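Local structure of cycloserine biosynthesis protein DcsG (Streptomyces lavendulae, 6JIL) at residues 93-98 and 173-178; 134-139 and 156-161; 146-151 and 162-167; 179-184 and 256-261. The protein catalyses the magnesium- and ATP-dependent cyclisation of O-ureido-D-serine to the antibiotic D-cycloserine. All coordinates share one frame; numbering follows the deposited sequence.

Contact 1. Residues 93-98 and 173-178. With ADP (adenosine-5'-diphosphate), chain G.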
# COMPACT_ATOMS: atom_id res chain seq x y z
N ARG A 93 -4.72 4.32 8.08
CA ARG A 93 -5.79 5.14 8.62
C ARG A 93 -6.40 5.96 7.49
O ARG A 93 -7.43 6.61 7.66
CB ARG A 93 -5.25 6.04 9.73
CG ARG A 93 -5.04 5.31 11.04
CD ARG A 93 -3.95 5.94 11.87
NE ARG A 93 -4.26 7.32 12.23
CZ ARG A 93 -3.35 8.18 12.68
NH1 ARG A 93 -2.09 7.79 12.82
NH2 ARG A 93 -3.71 9.42 12.98
N TYR A 94 -5.77 5.93 6.31
CA TYR A 94 -6.30 6.67 5.17
C TYR A 94 -7.64 6.06 4.74
O TYR A 94 -8.41 6.68 4.01
CB TYR A 94 -5.29 6.67 4.00
CG TYR A 94 -4.87 5.30 3.52
CD1 TYR A 94 -5.80 4.43 2.94
CD2 TYR A 94 -3.57 4.84 3.70
CE1 TYR A 94 -5.44 3.14 2.57
CE2 TYR A 94 -3.20 3.55 3.33
CZ TYR A 94 -4.14 2.70 2.77
OH TYR A 94 -3.80 1.40 2.46
N LEU A 95 -7.93 4.84 5.19
CA LEU A 95 -9.19 4.19 4.83
C LEU A 95 -10.41 4.96 5.37
O LEU A 95 -11.50 4.86 4.81
CB LEU A 95 -9.24 2.75 5.36
CG LEU A 95 -8.33 1.71 4.69
CD1 LEU A 95 -8.42 0.42 5.47
CD2 LEU A 95 -8.73 1.49 3.23
N ALA A 96 -10.22 5.71 6.45
CA ALA A 96 -11.33 6.49 7.01
C ALA A 96 -11.55 7.75 6.18
O ALA A 96 -12.67 8.22 6.05
CB ALA A 96 -11.04 6.85 8.46
N ASP A 97 -10.47 8.29 5.63
CA ASP A 97 -10.56 9.47 4.79
C ASP A 97 -11.26 9.06 3.50
O ASP A 97 -12.07 9.82 2.96
CB ASP A 97 -9.17 10.03 4.49
CG ASP A 97 -8.49 10.61 5.73
OD1 ASP A 97 -7.35 10.21 6.03
OD2 ASP A 97 -9.10 11.48 6.39
N LEU A 98 -10.96 7.86 3.02
CA LEU A 98 -11.59 7.36 1.80
C LEU A 98 -13.08 7.18 2.05
O LEU A 98 -13.90 7.52 1.19
CB LEU A 98 -10.99 6.02 1.37
CG LEU A 98 -9.55 6.08 0.84
CD1 LEU A 98 -9.11 4.69 0.38
CD2 LEU A 98 -9.49 7.08 -0.30
N ILE A 173 -5.48 -1.78 13.15
CA ILE A 173 -6.76 -1.80 12.47
C ILE A 173 -7.43 -3.15 12.64
O ILE A 173 -6.80 -4.20 12.51
CB ILE A 173 -6.60 -1.48 10.96
CG1 ILE A 173 -6.48 0.04 10.78
CG2 ILE A 173 -7.79 -1.99 10.17
CD1 ILE A 173 -6.30 0.46 9.35
N LEU A 174 -8.72 -3.12 12.96
CA LEU A 174 -9.53 -4.32 13.13
C LEU A 174 -10.55 -4.31 12.01
O LEU A 174 -11.24 -3.31 11.81
CB LEU A 174 -10.26 -4.31 14.48
CG LEU A 174 -9.42 -4.25 15.76
CD1 LEU A 174 -10.34 -4.22 16.98
CD2 LEU A 174 -8.49 -5.44 15.82
N GLN A 175 -10.64 -5.40 11.25
CA GLN A 175 -11.62 -5.48 10.17
C GLN A 175 -12.27 -6.85 10.14
O GLN A 175 -11.67 -7.85 10.52
CB GLN A 175 -10.97 -5.28 8.79
CG GLN A 175 -10.10 -4.07 8.62
CD GLN A 175 -9.44 -4.02 7.24
OE1 GLN A 175 -8.86 -5.00 6.79
NE2 GLN A 175 -9.54 -2.88 6.58
N PRO A 176 -13.53 -6.91 9.71
CA PRO A 176 -14.16 -8.22 9.65
C PRO A 176 -13.50 -8.94 8.49
O PRO A 176 -13.06 -8.29 7.54
CB PRO A 176 -15.62 -7.89 9.36
CG PRO A 176 -15.52 -6.62 8.57
CD PRO A 176 -14.49 -5.84 9.35
N TYR A 177 -13.40 -10.26 8.56
CA TYR A 177 -12.79 -11.01 7.47
C TYR A 177 -13.77 -11.08 6.30
O TYR A 177 -14.88 -11.61 6.44
CB TYR A 177 -12.45 -12.44 7.91
CG TYR A 177 -11.65 -13.16 6.87
CD1 TYR A 177 -10.27 -12.95 6.74
CD2 TYR A 177 -12.26 -14.01 5.94
CE1 TYR A 177 -9.54 -13.54 5.72
CE2 TYR A 177 -11.53 -14.61 4.91
CZ TYR A 177 -10.17 -14.37 4.81
OH TYR A 177 -9.45 -14.93 3.78
N VAL A 178 -13.36 -10.55 5.15
CA VAL A 178 -14.19 -10.56 3.94
C VAL A 178 -14.15 -11.97 3.36
O VAL A 178 -13.14 -12.39 2.79
CB VAL A 178 -13.66 -9.53 2.91
CG1 VAL A 178 -14.39 -9.68 1.57
CG2 VAL A 178 -13.84 -8.12 3.46
PB ADP G . -0.56 -5.40 3.56
O1B ADP G . -0.70 -6.20 2.17
O2B ADP G . -0.19 -3.94 3.28
O3B ADP G . 0.55 -6.05 4.41
PA ADP G . -3.24 -6.00 3.63
O1A ADP G . -4.41 -5.18 3.93
O2A ADP G . -3.04 -6.00 2.05
O3A ADP G . -1.95 -5.39 4.42
O5' ADP G . -3.52 -7.49 4.19
C5' ADP G . -2.60 -8.40 3.60
C4' ADP G . -3.39 -9.62 3.09
O4' ADP G . -4.21 -10.15 4.15
C3' ADP G . -4.32 -9.24 1.95
O3' ADP G . -3.67 -9.36 0.68
C2' ADP G . -5.49 -10.21 2.12
O2' ADP G . -5.28 -11.43 1.40
C1' ADP G . -5.56 -10.42 3.65
N9 ADP G . -6.56 -9.52 4.28
C8 ADP G . -6.31 -8.41 5.05
N7 ADP G . -7.42 -7.89 5.48
C5 ADP G . -8.46 -8.62 5.04
C6 ADP G . -9.85 -8.68 5.35
N6 ADP G . -10.43 -7.70 6.14
N1 ADP G . -10.57 -9.72 4.89
C2 ADP G . -10.03 -10.68 4.15
N3 ADP G . -8.73 -10.68 3.83
C4 ADP G . -7.92 -9.68 4.25
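L95 and Q175 meet almost at right angles: the CD1 methyl of L95 ends against the amide nitrogen of Q175, CD1 to NE2 3.7 Å. Beside this crossing, the CD1 methyls of L95 and I173 face each other more loosely, 4.4 Å apart, so the link between helix 94-100 and strand 172-176 is small but buried. Q175 sends its CG away from its carbonyl carbon (chi1 -51°); the extended chain carries the amide out to the adenine, and the turn at chi3 (-49°) sets OE1 toward N6 and NE2 toward L95. NE2 reaches T108 OG1 as well, while OE1 accepts from K137 NZ and from the adenine amino group, Q175 OE1 to ADP N6 3.2 Å. The same N6 donates to P176 O at 3.0 Å, and V178 N donates to ADP N1 at 2.9 Å with a nearly straight N-H...N angle of 166°. The C2 edge of the adenine lies over one face of the Y177 ring, toward its rim, CE1 to ADP C2 3.3 Å. Reading of the adenine N1 and N6 edge by the backbone leaving a strand, with a glutamine side chain beside it, forms the adenine-recognising part of this ATP-grasp nucleotide pocket.

Contact 2. Residues 134-139 and 156-161. With ADP (adenosine-5'-diphosphate), chain G.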
# COMPACT_ATOMS: atom_id res chain seq x y z
N PHE A 134 -12.27 -12.14 11.94
CA PHE A 134 -11.81 -10.77 11.80
C PHE A 134 -10.31 -10.77 11.58
O PHE A 134 -9.67 -11.80 11.74
CB PHE A 134 -12.17 -9.95 13.04
CG PHE A 134 -11.56 -10.45 14.33
CD1 PHE A 134 -10.51 -9.77 14.93
CD2 PHE A 134 -12.08 -11.58 14.97
CE1 PHE A 134 -9.98 -10.19 16.16
CE2 PHE A 134 -11.56 -12.00 16.20
CZ PHE A 134 -10.52 -11.31 16.80
N VAL A 135 -9.76 -9.63 11.20
CA VAL A 135 -8.33 -9.55 10.95
C VAL A 135 -7.70 -8.45 11.78
O VAL A 135 -8.30 -7.40 12.00
CB VAL A 135 -8.04 -9.27 9.46
CG1 VAL A 135 -6.53 -9.23 9.21
CG2 VAL A 135 -8.69 -10.34 8.61
N VAL A 136 -6.48 -8.72 12.24
CA VAL A 136 -5.71 -7.76 13.01
C VAL A 136 -4.51 -7.38 12.16
O VAL A 136 -3.86 -8.23 11.56
CB VAL A 136 -5.20 -8.34 14.34
CG1 VAL A 136 -4.18 -7.38 14.98
CG2 VAL A 136 -6.38 -8.59 15.29
N LYS A 137 -4.21 -6.09 12.10
CA LYS A 137 -3.08 -5.64 11.30
C LYS A 137 -2.66 -4.24 11.72
O LYS A 137 -3.50 -3.44 12.15
CB LYS A 137 -3.45 -5.62 9.82
CG LYS A 137 -4.31 -4.43 9.44
CD LYS A 137 -4.69 -4.39 7.97
CE LYS A 137 -5.78 -5.39 7.63
NZ LYS A 137 -6.28 -5.20 6.24
N PRO A 138 -1.36 -3.93 11.62
CA PRO A 138 -0.85 -2.61 11.97
C PRO A 138 -1.23 -1.66 10.84
O PRO A 138 -1.33 -2.08 9.69
CB PRO A 138 0.66 -2.84 12.04
CG PRO A 138 0.86 -3.87 10.97
CD PRO A 138 -0.27 -4.84 11.24
N THR A 139 -1.45 -0.40 11.15
CA THR A 139 -1.81 0.55 10.11
C THR A 139 -0.59 0.90 9.28
O THR A 139 -0.71 1.36 8.14
CB THR A 139 -2.34 1.85 10.69
OG1 THR A 139 -1.31 2.48 11.45
CG2 THR A 139 -3.55 1.58 11.56
N GLU A 156 -9.23 -12.88 22.99
CA GLU A 156 -8.11 -12.73 23.90
C GLU A 156 -6.78 -12.86 23.17
O GLU A 156 -5.92 -11.99 23.30
CB GLU A 156 -8.21 -13.74 25.05
CG GLU A 156 -7.31 -13.45 26.25
CD GLU A 156 -5.90 -13.98 26.07
OE1 GLU A 156 -5.03 -13.67 26.90
OE2 GLU A 156 -5.67 -14.73 25.09
N PRO A 157 -6.59 -13.95 22.40
CA PRO A 157 -5.32 -14.11 21.68
C PRO A 157 -5.07 -12.93 20.73
O PRO A 157 -3.96 -12.40 20.65
CB PRO A 157 -5.51 -15.42 20.94
CG PRO A 157 -6.41 -16.19 21.86
CD PRO A 157 -7.42 -15.15 22.25
N ALA A 158 -6.11 -12.53 20.02
CA ALA A 158 -5.98 -11.41 19.10
C ALA A 158 -5.66 -10.12 19.86
O ALA A 158 -4.91 -9.28 19.38
CB ALA A 158 -7.27 -11.24 18.29
N SER A 159 -6.23 -9.97 21.05
CA SER A 159 -5.98 -8.77 21.84
C SER A 159 -4.51 -8.72 22.19
O SER A 159 -3.93 -7.64 22.34
CB SER A 159 -6.84 -8.77 23.11
OG SER A 159 -6.48 -9.83 23.99
N ARG A 160 -3.89 -9.90 22.32
CA ARG A 160 -2.47 -9.98 22.64
C ARG A 160 -1.68 -9.59 21.41
O ARG A 160 -0.60 -9.01 21.51
CB ARG A 160 -2.10 -11.40 23.10
CG ARG A 160 -2.31 -11.63 24.60
CD ARG A 160 -2.79 -13.05 24.89
NE ARG A 160 -1.99 -14.08 24.23
CZ ARG A 160 -2.28 -15.38 24.23
NH1 ARG A 160 -3.36 -15.81 24.87
NH2 ARG A 160 -1.49 -16.24 23.60
N HIS A 161 -2.21 -9.92 20.24
CA HIS A 161 -1.56 -9.55 18.99
C HIS A 161 -1.66 -8.03 18.90
O HIS A 161 -0.69 -7.35 18.57
CB HIS A 161 -2.28 -10.21 17.80
CG HIS A 161 -1.70 -9.87 16.47
ND1 HIS A 161 -2.26 -10.28 15.28
CD2 HIS A 161 -0.61 -9.13 16.12
CE1 HIS A 161 -1.55 -9.83 14.27
NE2 HIS A 161 -0.54 -9.12 14.75
PB ADP G . -0.56 -5.40 3.56
O1B ADP G . -0.70 -6.20 2.17
O2B ADP G . -0.19 -3.94 3.28
O3B ADP G . 0.55 -6.05 4.41
PA ADP G . -3.24 -6.00 3.63
O1A ADP G . -4.41 -5.18 3.93
O2A ADP G . -3.04 -6.00 2.05
O3A ADP G . -1.95 -5.39 4.42
O5' ADP G . -3.52 -7.49 4.19
C5' ADP G . -2.60 -8.40 3.60
C4' ADP G . -3.39 -9.62 3.09
O4' ADP G . -4.21 -10.15 4.15
C3' ADP G . -4.32 -9.24 1.95
O3' ADP G . -3.67 -9.36 0.68
C2' ADP G . -5.49 -10.21 2.12
O2' ADP G . -5.28 -11.43 1.40
C1' ADP G . -5.56 -10.42 3.65
N9 ADP G . -6.56 -9.52 4.28
C8 ADP G . -6.31 -8.41 5.05
N7 ADP G . -7.42 -7.89 5.48
C5 ADP G . -8.46 -8.62 5.04
C6 ADP G . -9.85 -8.68 5.35
N6 ADP G . -10.43 -7.70 6.14
N1 ADP G . -10.57 -9.72 4.89
C2 ADP G . -10.03 -10.68 4.15
N3 ADP G . -8.73 -10.68 3.83
C4 ADP G . -7.92 -9.68 4.25
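V136 and H161 both turn their outer groups anti to the backbone N (CG1 of V136, chi1 169°; CG of H161, chi1 178°), and these torsions bring the valine methyl over the imidazole. The two side chains slide past each other in opposite directions. CG1 sits 3.7 Å from the H161 ring centroid, close to the ring normal, a CH-pi contact displaced toward the rim where ND1 lies, V136 CG1 to H161 ND1 3.5 Å. That nitrogen is hydrogen-bonded to Y150 OH, a link likely to restrict rotation of the ring beneath the methyl. At the other end of the contact F134 takes the crowded position between its N and carbonyl carbon (chi1 61°), swinging its ring back toward the helix. The ring then meets A158 edge-on, CZ to CB 3.6 Å, and the second methyl of V136 reaches the same alanine, CG2 to CB 4.1 Å.

V135 and K137 point the opposite way, toward the nucleotide. V135 CG2 lies 3.8 Å from ADP C6, and K137 NZ donates to both ADP N7 and ADP O1A, each at 3.0 Å, so one ammonium group spans base and alpha-phosphate, with Q175 OE1 as a further partner. Thus one strand separates a helix-packed face from a nucleotide-binding face.

Segments 134-138 and 156-161 run nearly parallel, their axes 9.2 Å apart at closest approach. Strands 172-176 and 148-151 flank the central strand in the antiparallel sheet, and helix 117-127 touches F134 and S159 next to helix 155-167.

Contact 3. Residues 146-151 and 162-167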
# COMPACT_ATOMS: atom_id res chain seq x y z
N ASP A 146 2.79 -8.74 10.20
CA ASP A 146 1.97 -8.80 11.41
C ASP A 146 0.47 -8.79 11.15
O ASP A 146 -0.30 -8.25 11.94
CB ASP A 146 2.33 -7.67 12.37
CG ASP A 146 3.77 -7.77 12.87
OD1 ASP A 146 4.15 -8.85 13.36
OD2 ASP A 146 4.51 -6.78 12.79
N VAL A 147 0.06 -9.39 10.04
CA VAL A 147 -1.35 -9.47 9.69
C VAL A 147 -1.82 -10.87 10.04
O VAL A 147 -1.15 -11.85 9.71
CB VAL A 147 -1.57 -9.24 8.18
CG1 VAL A 147 -3.03 -9.42 7.85
CG2 VAL A 147 -1.09 -7.85 7.79
N GLN A 148 -2.96 -10.97 10.72
CA GLN A 148 -3.48 -12.27 11.11
C GLN A 148 -5.01 -12.38 11.07
O GLN A 148 -5.74 -11.40 11.22
CB GLN A 148 -2.98 -12.65 12.52
CG GLN A 148 -1.46 -12.73 12.64
CD GLN A 148 -1.00 -13.36 13.95
OE1 GLN A 148 0.18 -13.27 14.32
NE2 GLN A 148 -1.92 -14.01 14.66
N ARG A 149 -5.46 -13.62 10.89
CA ARG A 149 -6.87 -13.98 10.80
C ARG A 149 -7.31 -14.69 12.09
O ARG A 149 -6.58 -15.54 12.61
CB ARG A 149 -7.06 -14.89 9.59
CG ARG A 149 -8.44 -15.42 9.35
CD ARG A 149 -8.43 -16.32 8.13
NE ARG A 149 -9.76 -16.79 7.77
CZ ARG A 149 -10.05 -17.33 6.59
NH1 ARG A 149 -9.11 -17.46 5.66
NH2 ARG A 149 -11.29 -17.71 6.33
N TYR A 150 -8.48 -14.34 12.60
CA TYR A 150 -9.00 -14.96 13.82
C TYR A 150 -10.49 -15.25 13.79
O TYR A 150 -11.27 -14.50 13.19
CB TYR A 150 -8.76 -14.06 15.05
CG TYR A 150 -7.32 -13.65 15.31
CD1 TYR A 150 -6.77 -12.52 14.70
CD2 TYR A 150 -6.53 -14.39 16.19
CE1 TYR A 150 -5.45 -12.14 14.97
CE2 TYR A 150 -5.22 -14.01 16.46
CZ TYR A 150 -4.69 -12.89 15.85
OH TYR A 150 -3.39 -12.54 16.14
N GLN A 151 -10.89 -16.34 14.43
CA GLN A 151 -12.29 -16.70 14.56
C GLN A 151 -12.73 -15.78 15.70
O GLN A 151 -11.92 -15.49 16.58
CB GLN A 151 -12.43 -18.17 14.98
CG GLN A 151 -12.08 -19.17 13.89
CD GLN A 151 -11.89 -20.58 14.44
OE1 GLN A 151 -11.82 -21.54 13.67
NE2 GLN A 151 -11.81 -20.70 15.76
N VAL A 162 -2.84 -7.51 19.22
CA VAL A 162 -3.08 -6.08 19.19
C VAL A 162 -2.15 -5.35 20.15
O VAL A 162 -1.52 -4.36 19.78
CB VAL A 162 -4.56 -5.75 19.55
CG1 VAL A 162 -4.74 -4.25 19.76
CG2 VAL A 162 -5.48 -6.23 18.43
N ALA A 163 -2.06 -5.85 21.37
CA ALA A 163 -1.22 -5.23 22.38
C ALA A 163 0.22 -5.14 21.92
O ALA A 163 0.87 -4.10 22.09
CB ALA A 163 -1.30 -6.02 23.69
N ARG A 164 0.72 -6.22 21.32
CA ARG A 164 2.09 -6.28 20.83
C ARG A 164 2.37 -5.14 19.84
O ARG A 164 3.46 -4.59 19.82
CB ARG A 164 2.34 -7.64 20.15
CG ARG A 164 3.71 -7.80 19.50
CD ARG A 164 3.98 -9.26 19.07
NE ARG A 164 3.15 -9.72 17.95
CZ ARG A 164 3.38 -9.42 16.67
NH1 ARG A 164 4.42 -8.67 16.33
NH2 ARG A 164 2.56 -9.88 15.73
N LEU A 165 1.37 -4.81 19.03
CA LEU A 165 1.51 -3.75 18.03
C LEU A 165 1.45 -2.36 18.65
O LEU A 165 2.18 -1.46 18.24
CB LEU A 165 0.42 -3.89 16.96
CG LEU A 165 0.55 -5.13 16.09
CD1 LEU A 165 -0.52 -5.13 15.00
CD2 LEU A 165 1.93 -5.14 15.46
N LEU A 166 0.57 -2.19 19.62
CA LEU A 166 0.44 -0.90 20.29
C LEU A 166 1.73 -0.60 21.04
O LEU A 166 2.20 0.54 21.06
CB LEU A 166 -0.74 -0.93 21.26
CG LEU A 166 -2.11 -1.24 20.64
CD1 LEU A 166 -3.17 -1.29 21.73
CD2 LEU A 166 -2.46 -0.18 19.59
N ALA A 167 2.31 -1.64 21.63
CA ALA A 167 3.54 -1.51 22.39
C ALA A 167 4.65 -0.92 21.55
O ALA A 167 5.51 -0.20 22.05
CB ALA A 167 3.97 -2.87 22.94
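D146 and R164 form the tight part of this contact, a salt bridge in which both terminal nitrogens of the guanidinium converge on one carboxylate oxygen. NH1 and NH2 of R164 each lie 3.0 Å from D146 OD1, which stays in the guanidinium plane. The carboxylate is turned differently: its plane is tilted 60° from that of the guanidinium, and both nitrogens reach OD1 from the same face, well above the carboxylate plane, in contrast to the flat pairing of two nitrogens with two oxygens. Extended through chi1 and chi2, the arginine bends at chi3 (69°) and turns again at its CD-NE bond to make this end-on grip. On the inner side L165 CD2 packs against D146 CB at 4.0 Å.

The strand and helix belong to the ATP-grasp fold, where helix 155-167 packs on one face of a four-stranded antiparallel sheet; strand 148-151 is an edge strand of that sheet. V147, between D146 and Q148, turns its side chain to the other face and touches ADP.

The bridge itself lies at the exposed side, R164 being exposed and D146 partly so. The loose element is Q148, which approaches R164 only obliquely, OE1 to NH2 4.4 Å. L165, by contrast, is buried and continues onto P138 and V172.

Contact 4. Residues 179-184 and 256-261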
# COMPACT_ATOMS: atom_id res chain seq x y z
N GLU A 179 -15.26 -12.68 3.50
CA GLU A 179 -15.40 -14.06 3.06
C GLU A 179 -15.09 -14.38 1.60
O GLU A 179 -14.63 -15.48 1.29
CB GLU A 179 -16.80 -14.57 3.40
CG GLU A 179 -17.16 -14.40 4.88
CD GLU A 179 -18.48 -15.08 5.25
OE1 GLU A 179 -19.51 -14.77 4.61
OE2 GLU A 179 -18.47 -15.91 6.18
N SER A 180 -15.36 -13.44 0.69
CA SER A 180 -15.10 -13.71 -0.72
C SER A 180 -13.62 -13.86 -1.02
O SER A 180 -13.25 -14.49 -2.00
CB SER A 180 -15.67 -12.59 -1.60
OG SER A 180 -14.89 -11.41 -1.49
N VAL A 181 -12.76 -13.31 -0.18
CA VAL A 181 -11.32 -13.39 -0.43
C VAL A 181 -10.77 -14.82 -0.43
O VAL A 181 -9.76 -15.10 -1.10
CB VAL A 181 -10.53 -12.53 0.59
CG1 VAL A 181 -9.04 -12.60 0.31
CG2 VAL A 181 -10.99 -11.09 0.51
N ASP A 182 -11.42 -15.72 0.29
CA ASP A 182 -10.98 -17.12 0.35
C ASP A 182 -11.03 -17.79 -1.02
O ASP A 182 -10.16 -18.58 -1.37
CB ASP A 182 -11.86 -17.90 1.32
CG ASP A 182 -11.34 -17.84 2.73
OD1 ASP A 182 -12.03 -18.35 3.64
OD2 ASP A 182 -10.25 -17.28 2.94
N ARG A 183 -12.06 -17.47 -1.80
CA ARG A 183 -12.22 -18.07 -3.11
C ARG A 183 -11.94 -17.15 -4.30
O ARG A 183 -11.63 -17.63 -5.39
CB ARG A 183 -13.62 -18.67 -3.24
CG ARG A 183 -14.73 -17.89 -2.53
CD ARG A 183 -16.05 -18.67 -2.58
NE ARG A 183 -17.10 -18.07 -1.75
CZ ARG A 183 -17.76 -16.95 -2.05
NH1 ARG A 183 -17.48 -16.29 -3.16
NH2 ARG A 183 -18.68 -16.48 -1.22
N HIS A 184 -12.02 -15.84 -4.10
CA HIS A 184 -11.79 -14.91 -5.20
C HIS A 184 -10.61 -13.97 -4.99
O HIS A 184 -10.41 -13.04 -5.76
CB HIS A 184 -13.06 -14.11 -5.45
CG HIS A 184 -14.22 -14.95 -5.84
ND1 HIS A 184 -15.43 -14.91 -5.17
CD2 HIS A 184 -14.36 -15.88 -6.81
CE1 HIS A 184 -16.26 -15.78 -5.71
NE2 HIS A 184 -15.64 -16.39 -6.71
N ASP A 256 -6.17 -1.81 -4.12
CA ASP A 256 -6.55 -3.22 -3.99
C ASP A 256 -8.01 -3.35 -3.58
O ASP A 256 -8.46 -2.78 -2.57
CB ASP A 256 -5.62 -3.91 -2.99
CG ASP A 256 -4.14 -3.71 -3.33
OD1 ASP A 256 -3.79 -3.67 -4.53
OD2 ASP A 256 -3.33 -3.60 -2.39
N LEU A 257 -8.76 -4.12 -4.37
CA LEU A 257 -10.19 -4.33 -4.15
C LEU A 257 -10.58 -5.75 -3.79
O LEU A 257 -9.96 -6.70 -4.24
CB LEU A 257 -10.96 -3.95 -5.42
CG LEU A 257 -11.26 -2.49 -5.72
CD1 LEU A 257 -10.17 -1.59 -5.21
CD2 LEU A 257 -11.47 -2.34 -7.23
N VAL A 258 -11.63 -5.86 -2.99
CA VAL A 258 -12.18 -7.16 -2.60
C VAL A 258 -13.68 -7.11 -2.85
O VAL A 258 -14.27 -6.03 -2.90
CB VAL A 258 -11.89 -7.49 -1.10
CG1 VAL A 258 -10.40 -7.71 -0.90
CG2 VAL A 258 -12.40 -6.39 -0.19
N ARG A 259 -14.29 -8.27 -3.00
CA ARG A 259 -15.73 -8.37 -3.28
C ARG A 259 -16.57 -8.47 -2.01
O ARG A 259 -16.36 -9.37 -1.20
CB ARG A 259 -16.02 -9.59 -4.16
CG ARG A 259 -15.17 -9.68 -5.42
CD ARG A 259 -15.42 -10.97 -6.22
NE ARG A 259 -16.69 -10.99 -6.94
CZ ARG A 259 -17.85 -11.37 -6.42
NH1 ARG A 259 -17.92 -11.78 -5.16
NH2 ARG A 259 -18.95 -11.34 -7.15
N GLY A 260 -17.51 -7.56 -1.84
CA GLY A 260 -18.38 -7.62 -0.68
C GLY A 260 -19.41 -8.71 -0.91
O GLY A 260 -19.41 -9.34 -1.97
N ALA A 261 -20.29 -8.95 0.06
CA ALA A 261 -21.34 -9.95 -0.13
C ALA A 261 -22.25 -9.40 -1.22
O ALA A 261 -22.81 -10.13 -2.03
CB ALA A 261 -22.11 -10.16 1.17
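S180 OG donates to the backbone oxygen of R259 across a short 2.5 Å, the only hydrogen bond between the two segments. The bond lies in the carbonyl plane on a lone pair, with a C=O...OG angle of 128°. S180 places its hydroxyl between its own N and carbonyl carbon (chi1 73°), which directs it at the strand. In the ATP-grasp fold this joins the turn and short helix 181-184, which follow the adenine-binding strand 172-176, to the end of strand 252-259 in the larger antiparallel sheet.

Next to the hydroxyl, V181 and V258 supply the apolar half of the contact, CG2 to CG1 3.7 Å. V181 lines the nucleotide pocket and touches ADP, and V258 backs it from the strand.

On the outer side R259 bends at chi3 and passes slantwise across H184, its CD 4.0 Å from H184 CB. The guanidinium is inclined 58° to the imidazole. R183 is nearby as well; its NH1 lies 5.0 Å from R259 NH1, a like-charged pair that may weakly disfavour closer approach. At the base of the arginine, R259 CB comes within 3.4 Å of S180 OG, beside the bond to its carbonyl.

Overall arrangement
Contacts 2 and 3 are practically one site, their centres 3 Å apart: both use helix 155-167, their segments alternate along the chain, and strands 133-138 and 148-151 are sheet neighbours. Contact 1, about 13-14 Å away between centres, adds strand 172-176 to the same antiparallel sheet, and its chain loop encloses both. Contact 4 follows in sequence and involves a separate, five-stranded antiparallel sheet; its centre is about 15 Å from that of contact 1 and about 20 Å from the others. Y177 OH to D182 OD2 and the R149-D182 salt bridge connect it to contacts 1 and 3. All four contribute residues that touch ADP, which lies between the two sheets as is characteristic of ATP-grasp enzymes.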